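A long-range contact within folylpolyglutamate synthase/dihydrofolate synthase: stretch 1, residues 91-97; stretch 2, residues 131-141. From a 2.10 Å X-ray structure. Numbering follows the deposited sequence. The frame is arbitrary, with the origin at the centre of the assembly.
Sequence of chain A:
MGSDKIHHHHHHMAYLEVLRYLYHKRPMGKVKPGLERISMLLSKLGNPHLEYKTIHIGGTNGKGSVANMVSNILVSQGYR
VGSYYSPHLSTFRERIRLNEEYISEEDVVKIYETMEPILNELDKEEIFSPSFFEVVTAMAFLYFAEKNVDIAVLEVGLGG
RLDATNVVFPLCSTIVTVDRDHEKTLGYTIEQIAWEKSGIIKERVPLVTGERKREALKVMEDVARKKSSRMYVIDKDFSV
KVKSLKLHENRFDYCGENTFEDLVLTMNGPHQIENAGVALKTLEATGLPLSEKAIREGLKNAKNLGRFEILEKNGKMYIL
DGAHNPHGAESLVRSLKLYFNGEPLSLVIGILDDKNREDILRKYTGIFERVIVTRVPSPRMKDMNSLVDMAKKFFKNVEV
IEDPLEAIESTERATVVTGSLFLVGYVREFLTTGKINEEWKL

Stretch 1, residues 91-97: TFRERIR
Stretch 2 (131-141) SFFEVVTAMAF

Packing alone joins these stretches: no hydrogen bond crosses between them, and 339 Å² is buried, both sides summed. Stretch 1 makes a 3-10 turn over Phe92–Arg95 (phi/psi -48/-32, -69/-15, -54/-24, -73/-27), then extends at Ile96 (-134/123) and Arg97 into a strand. Stretch 2 is helical from Phe132, with phi near -60° and psi near -45°. Ile96 and Ala140 set the register, their CA atoms 5.8 Å apart.

The apolar contacts follow one helix face, Phe132, Val136, Met139 and Ala140, spaced by four, three and one. Phe92 (chi1 t, chi2 93°) points toward it and presents its ring edge: CE1 lies 3.9 Å from Val136 CG2 and 4.2 Å from Phe132 CZ, while CZ lies 4.3 Å from Met139 CE. Met139, m, t, p, also puts CE 4.1 Å from Ile96 CD1, so its flexible thioether chain touches both large apolar residues of stretch 1. Ile96, m and t, lays CG1 3.9 Å from Ala140 CB and CD1 3.8 Å from Ala140 N; a methyl side chain at this position accompanies the close backbone approach. Val136 (t) is short and branched, and both branches reach Phe92: its CG1 is 4.0 Å from Phe92 CZ, and also 4.2 Å from Arg95 CD.

The one charged side chain in the contact is Arg95, extended as m, t, t with chi4 at -97°. Its guanidinium turns one face to Phe132, whose ring meets it edge-on; Arg95 NH2 lies 3.7 Å from Phe132 CE2. The CA-to-CB bond of Phe132 (chi1 t, chi2 75°) points sideways to stretch 1, but the end of its side chain comes nearer.

Bonds within each stretch accompany these conformations. Glu94 N donates to Thr91 O and Arg95 N to Phe92 O, both at 3.1 Å; the helix repeats i to i-4, as in Ala140 N to Val136 O (2.9 Å). Ser131 (p) caps it, OG accepting from Glu134 N at 3.2 Å.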

ATOM      1  N   THR A  91      -4.158  11.039  -3.162  1.00 42.28           N
ATOM      2  CA  THR A  91      -3.262  12.155  -3.074  1.00 42.14           C
ATOM      3  C   THR A  91      -1.877  11.696  -2.779  1.00 42.49           C
ATOM      4  O   THR A  91      -1.658  10.787  -2.012  1.00 44.72           O
ATOM      5  CB  THR A  91      -3.693  13.189  -2.018  1.00 42.39           C
ATOM      6  OG1 THR A  91      -2.628  14.141  -1.880  1.00 38.73           O
ATOM      7  CG2 THR A  91      -3.819  12.556  -0.632  1.00 41.48           C
ATOM      8  N   PHE A  92      -0.928  12.363  -3.414  1.00 43.02           N
ATOM      9  CA  PHE A  92       0.483  12.164  -3.180  1.00 42.36           C
ATOM     10  C   PHE A  92       0.841  12.158  -1.699  1.00 42.32           C
ATOM     11  O   PHE A  92       1.759  11.464  -1.278  1.00 41.56           O
ATOM     12  CB  PHE A  92       1.239  13.267  -3.919  1.00 42.51           C
ATOM     13  CG  PHE A  92       2.675  13.300  -3.618  1.00 41.25           C
ATOM     14  CD1 PHE A  92       3.587  12.603  -4.422  1.00 43.16           C
ATOM     15  CD2 PHE A  92       3.133  14.019  -2.531  1.00 42.45           C
ATOM     16  CE1 PHE A  92       4.969  12.639  -4.149  1.00 41.55           C
ATOM     17  CE2 PHE A  92       4.479  14.066  -2.235  1.00 43.15           C
ATOM     18  CZ  PHE A  92       5.413  13.375  -3.057  1.00 43.21           C
ATOM     19  N   ARG A  93       0.109  12.926  -0.911  1.00 42.15           N
ATOM     20  CA  ARG A  93       0.417  13.071   0.500  1.00 43.29           C
ATOM     21  C   ARG A  93       0.170  11.803   1.396  1.00 43.41           C
ATOM     22  O   ARG A  93       0.686  11.720   2.546  1.00 43.53           O
ATOM     23  CB  ARG A  93      -0.272  14.336   1.009  1.00 42.45           C
ATOM     24  CG  ARG A  93       0.257  15.577   0.292  1.00 45.05           C
ATOM     25  CD  ARG A  93      -0.761  16.689   0.180  1.00 51.71           C
ATOM     26  NE  ARG A  93      -1.388  16.694   1.479  1.00 56.04           N
ATOM     27  CZ  ARG A  93      -2.625  16.421   1.760  1.00 54.41           C
ATOM     28  NH1 ARG A  93      -3.533  16.293   0.822  1.00 55.25           N
ATOM     29  NH2 ARG A  93      -2.945  16.365   3.035  1.00 56.62           N
ATOM     30  N   GLU A  94      -0.571  10.821   0.868  1.00 42.96           N
ATOM     31  CA  GLU A  94      -0.632   9.482   1.484  1.00 43.68           C
ATOM     32  C   GLU A  94       0.744   8.817   1.707  1.00 43.69           C
ATOM     33  O   GLU A  94       0.908   7.910   2.553  1.00 42.94           O
ATOM     34  CB  GLU A  94      -1.427   8.528   0.564  1.00 44.33           C
ATOM     35  CG  GLU A  94      -2.901   8.808   0.448  1.00 44.53           C
ATOM     36  CD  GLU A  94      -3.538   8.114  -0.742  1.00 45.16           C
ATOM     37  OE1 GLU A  94      -3.047   7.036  -1.158  1.00 44.43           O
ATOM     38  OE2 GLU A  94      -4.525   8.662  -1.281  1.00 41.81           O
ATOM     39  N   ARG A  95       1.727   9.239   0.916  1.00 43.69           N
ATOM     40  CA  ARG A  95       3.027   8.578   0.885  1.00 44.20           C
ATOM     41  C   ARG A  95       3.838   8.869   2.117  1.00 44.34           C
ATOM     42  O   ARG A  95       4.681   8.096   2.458  1.00 44.25           O
ATOM     43  CB  ARG A  95       3.841   9.001  -0.365  1.00 43.85           C
ATOM     44  CG  ARG A  95       3.279   8.544  -1.676  1.00 42.66           C
ATOM     45  CD  ARG A  95       3.871   9.218  -2.842  1.00 45.48           C
ATOM     46  NE  ARG A  95       3.265   8.747  -4.074  1.00 47.99           N
ATOM     47  CZ  ARG A  95       3.772   7.791  -4.863  1.00 49.70           C
ATOM     48  NH1 ARG A  95       3.101   7.446  -5.961  1.00 46.22           N
ATOM     49  NH2 ARG A  95       4.950   7.201  -4.594  1.00 51.05           N
ATOM     50  N   ILE A  96       3.589  10.014   2.758  1.00 45.81           N
ATOM     51  CA  ILE A  96       4.405  10.481   3.904  1.00 45.92           C
ATOM     52  C   ILE A  96       3.501  10.971   5.030  1.00 45.27           C
ATOM     53  O   ILE A  96       2.703  11.867   4.848  1.00 44.55           O
ATOM     54  CB  ILE A  96       5.333  11.620   3.460  1.00 45.97           C
ATOM     55  CG1 ILE A  96       6.126  11.208   2.210  1.00 46.43           C
ATOM     56  CG2 ILE A  96       6.274  11.988   4.553  1.00 46.10           C
ATOM     57  CD1 ILE A  96       6.967  12.323   1.667  1.00 47.57           C
ATOM     58  N   ARG A  97       3.662  10.367   6.198  1.00 45.27           N
ATOM     59  CA  ARG A  97       2.770  10.585   7.302  1.00 43.83           C
ATOM     60  C   ARG A  97       3.533  10.762   8.584  1.00 44.18           C
ATOM     61  O   ARG A  97       4.633  10.262   8.739  1.00 44.37           O
ATOM     62  CB  ARG A  97       1.810   9.419   7.431  1.00 43.50           C
ATOM     63  CG  ARG A  97       1.278   9.003   6.155  1.00 42.29           C
ATOM     64  CD  ARG A  97       0.114   8.057   6.284  1.00 45.61           C
ATOM     65  NE  ARG A  97      -0.208   7.512   4.974  1.00 45.87           N
ATOM     66  CZ  ARG A  97      -1.040   6.523   4.756  1.00 48.04           C
ATOM     67  NH1 ARG A  97      -1.704   5.950   5.761  1.00 48.42           N
ATOM     68  NH2 ARG A  97      -1.252   6.137   3.505  1.00 47.75           N
ATOM     69  N   SER A 131      15.930   9.576  -9.088  1.00 43.53           N
ATOM     70  CA  SER A 131      14.666   9.238  -9.747  1.00 43.71           C
ATOM     71  C   SER A 131      13.523   9.836  -8.939  1.00 44.68           C
ATOM     72  O   SER A 131      13.726  10.324  -7.837  1.00 45.51           O
ATOM     73  CB  SER A 131      14.497   7.713  -9.825  1.00 43.76           C
ATOM     74  OG  SER A 131      14.361   7.139  -8.521  1.00 42.08           O
ATOM     75  N   PHE A 132      12.313   9.762  -9.463  1.00 45.58           N
ATOM     76  CA  PHE A 132      11.136  10.155  -8.705  1.00 45.80           C
ATOM     77  C   PHE A 132      11.122   9.570  -7.310  1.00 45.57           C
ATOM     78  O   PHE A 132      10.983  10.275  -6.278  1.00 44.70           O
ATOM     79  CB  PHE A 132       9.880   9.684  -9.466  1.00 46.70           C
ATOM     80  CG  PHE A 132       8.625   9.809  -8.683  1.00 47.35           C
ATOM     81  CD1 PHE A 132       8.041  11.062  -8.485  1.00 46.89           C
ATOM     82  CD2 PHE A 132       8.027   8.673  -8.090  1.00 48.82           C
ATOM     83  CE1 PHE A 132       6.877  11.180  -7.725  1.00 48.56           C
ATOM     84  CE2 PHE A 132       6.876   8.807  -7.342  1.00 49.33           C
ATOM     85  CZ  PHE A 132       6.299  10.060  -7.169  1.00 47.89           C
ATOM     86  N   PHE A 133      11.219   8.254  -7.268  1.00 45.95           N
ATOM     87  CA  PHE A 133      11.099   7.522  -5.997  1.00 45.07           C
ATOM     88  C   PHE A 133      12.248   7.831  -5.055  1.00 44.84           C
ATOM     89  O   PHE A 133      12.096   7.912  -3.850  1.00 46.27           O
ATOM     90  CB  PHE A 133      11.013   6.011  -6.244  1.00 44.95           C
ATOM     91  CG  PHE A 133      10.632   5.236  -5.007  1.00 46.52           C
ATOM     92  CD1 PHE A 133       9.375   5.402  -4.438  1.00 45.11           C
ATOM     93  CD2 PHE A 133      11.544   4.416  -4.372  1.00 46.11           C
ATOM     94  CE1 PHE A 133       9.036   4.717  -3.281  1.00 47.42           C
ATOM     95  CE2 PHE A 133      11.214   3.756  -3.193  1.00 46.84           C
ATOM     96  CZ  PHE A 133       9.972   3.901  -2.653  1.00 45.44           C
ATOM     97  N   GLU A 134      13.426   8.006  -5.606  1.00 44.98           N
ATOM     98  CA  GLU A 134      14.547   8.429  -4.811  1.00 44.53           C
ATOM     99  C   GLU A 134      14.274   9.759  -4.164  1.00 43.94           C
ATOM    100  O   GLU A 134      14.498   9.930  -2.972  1.00 43.99           O
ATOM    101  CB  GLU A 134      15.810   8.470  -5.669  1.00 45.16           C
ATOM    102  CG  GLU A 134      16.238   7.021  -5.976  1.00 44.60           C
ATOM    103  CD  GLU A 134      17.324   6.892  -6.999  1.00 44.98           C
ATOM    104  OE1 GLU A 134      17.739   7.916  -7.634  1.00 42.08           O
ATOM    105  OE2 GLU A 134      17.727   5.726  -7.175  1.00 45.10           O
ATOM    106  N   VAL A 135      13.768  10.712  -4.941  1.00 43.12           N
ATOM    107  CA  VAL A 135      13.511  12.042  -4.378  1.00 42.01           C
ATOM    108  C   VAL A 135      12.434  11.985  -3.267  1.00 42.79           C
ATOM    109  O   VAL A 135      12.597  12.533  -2.194  1.00 40.52           O
ATOM    110  CB  VAL A 135      13.107  13.019  -5.467  1.00 41.54           C
ATOM    111  CG1 VAL A 135      12.693  14.365  -4.833  1.00 42.20           C
ATOM    112  CG2 VAL A 135      14.264  13.259  -6.369  1.00 40.00           C
ATOM    113  N   VAL A 136      11.336  11.289  -3.552  1.00 43.73           N
ATOM    114  CA  VAL A 136      10.231  11.216  -2.611  1.00 44.30           C
ATOM    115  C   VAL A 136      10.686  10.523  -1.314  1.00 45.82           C
ATOM    116  O   VAL A 136      10.339  10.923  -0.197  1.00 47.04           O
ATOM    117  CB  VAL A 136       9.019  10.497  -3.231  1.00 44.18           C
ATOM    118  CG1 VAL A 136       7.875  10.387  -2.191  1.00 45.41           C
ATOM    119  CG2 VAL A 136       8.566  11.225  -4.421  1.00 42.20           C
ATOM    120  N   THR A 137      11.466   9.473  -1.471  1.00 45.94           N
ATOM    121  CA  THR A 137      11.961   8.749  -0.318  1.00 46.72           C
ATOM    122  C   THR A 137      12.833   9.632   0.537  1.00 46.27           C
ATOM    123  O   THR A 137      12.738   9.613   1.749  1.00 46.80           O
ATOM    124  CB  THR A 137      12.737   7.490  -0.774  1.00 47.04           C
ATOM    125  OG1 THR A 137      11.854   6.638  -1.513  1.00 45.06           O
ATOM    126  CG2 THR A 137      13.184   6.671   0.428  1.00 47.97           C
ATOM    127  N   ALA A 138      13.708  10.392  -0.098  1.00 46.96           N
ATOM    128  CA  ALA A 138      14.587  11.292   0.626  1.00 46.35           C
ATOM    129  C   ALA A 138      13.773  12.400   1.308  1.00 46.66           C
ATOM    130  O   ALA A 138      14.116  12.865   2.424  1.00 44.82           O
ATOM    131  CB  ALA A 138      15.626  11.860  -0.325  1.00 46.43           C
ATOM    132  N   MET A 139      12.722  12.849   0.612  1.00 46.85           N
ATOM    133  CA  MET A 139      11.783  13.779   1.199  1.00 49.00           C
ATOM    134  C   MET A 139      11.177  13.225   2.477  1.00 46.87           C
ATOM    135  O   MET A 139      11.115  13.902   3.471  1.00 46.22           O
ATOM    136  CB  MET A 139      10.652  14.049   0.246  1.00 49.14           C
ATOM    137  CG  MET A 139      10.992  14.965  -0.918  1.00 52.64           C
ATOM    138  SD  MET A 139       9.491  15.344  -1.927  1.00 58.02           S
ATOM    139  CE  MET A 139       8.238  15.512  -0.597  1.00 50.89           C
ATOM    140  N   ALA A 140      10.706  11.978   2.444  1.00 46.53           N
ATOM    141  CA  ALA A 140      10.179  11.364   3.637  1.00 45.69           C
ATOM    142  C   ALA A 140      11.222  11.310   4.719  1.00 45.33           C
ATOM    143  O   ALA A 140      10.967  11.719   5.821  1.00 45.93           O
ATOM    144  CB  ALA A 140       9.678  10.005   3.324  1.00 46.51           C
ATOM    145  N   PHE A 141      12.416  10.821   4.400  1.00 46.32           N
ATOM    146  CA  PHE A 141      13.486  10.714   5.402  1.00 46.60           C
ATOM    147  C   PHE A 141      13.810  12.039   6.045  1.00 45.64           C
ATOM    148  O   PHE A 141      14.016  12.127   7.244  1.00 45.61           O
ATOM    149  CB  PHE A 141      14.765  10.160   4.805  1.00 46.94           C
ATOM    150  CG  PHE A 141      14.764   8.680   4.606  1.00 47.05           C
ATOM    151  CD1 PHE A 141      15.218   8.142   3.412  1.00 48.14           C
ATOM    152  CD2 PHE A 141      14.392   7.811   5.630  1.00 47.03           C
ATOM    153  CE1 PHE A 141      15.228   6.729   3.191  1.00 48.26           C
ATOM    154  CE2 PHE A 141      14.437   6.428   5.431  1.00 47.78           C
ATOM    155  CZ  PHE A 141      14.868   5.891   4.197  1.00 47.55           C
TER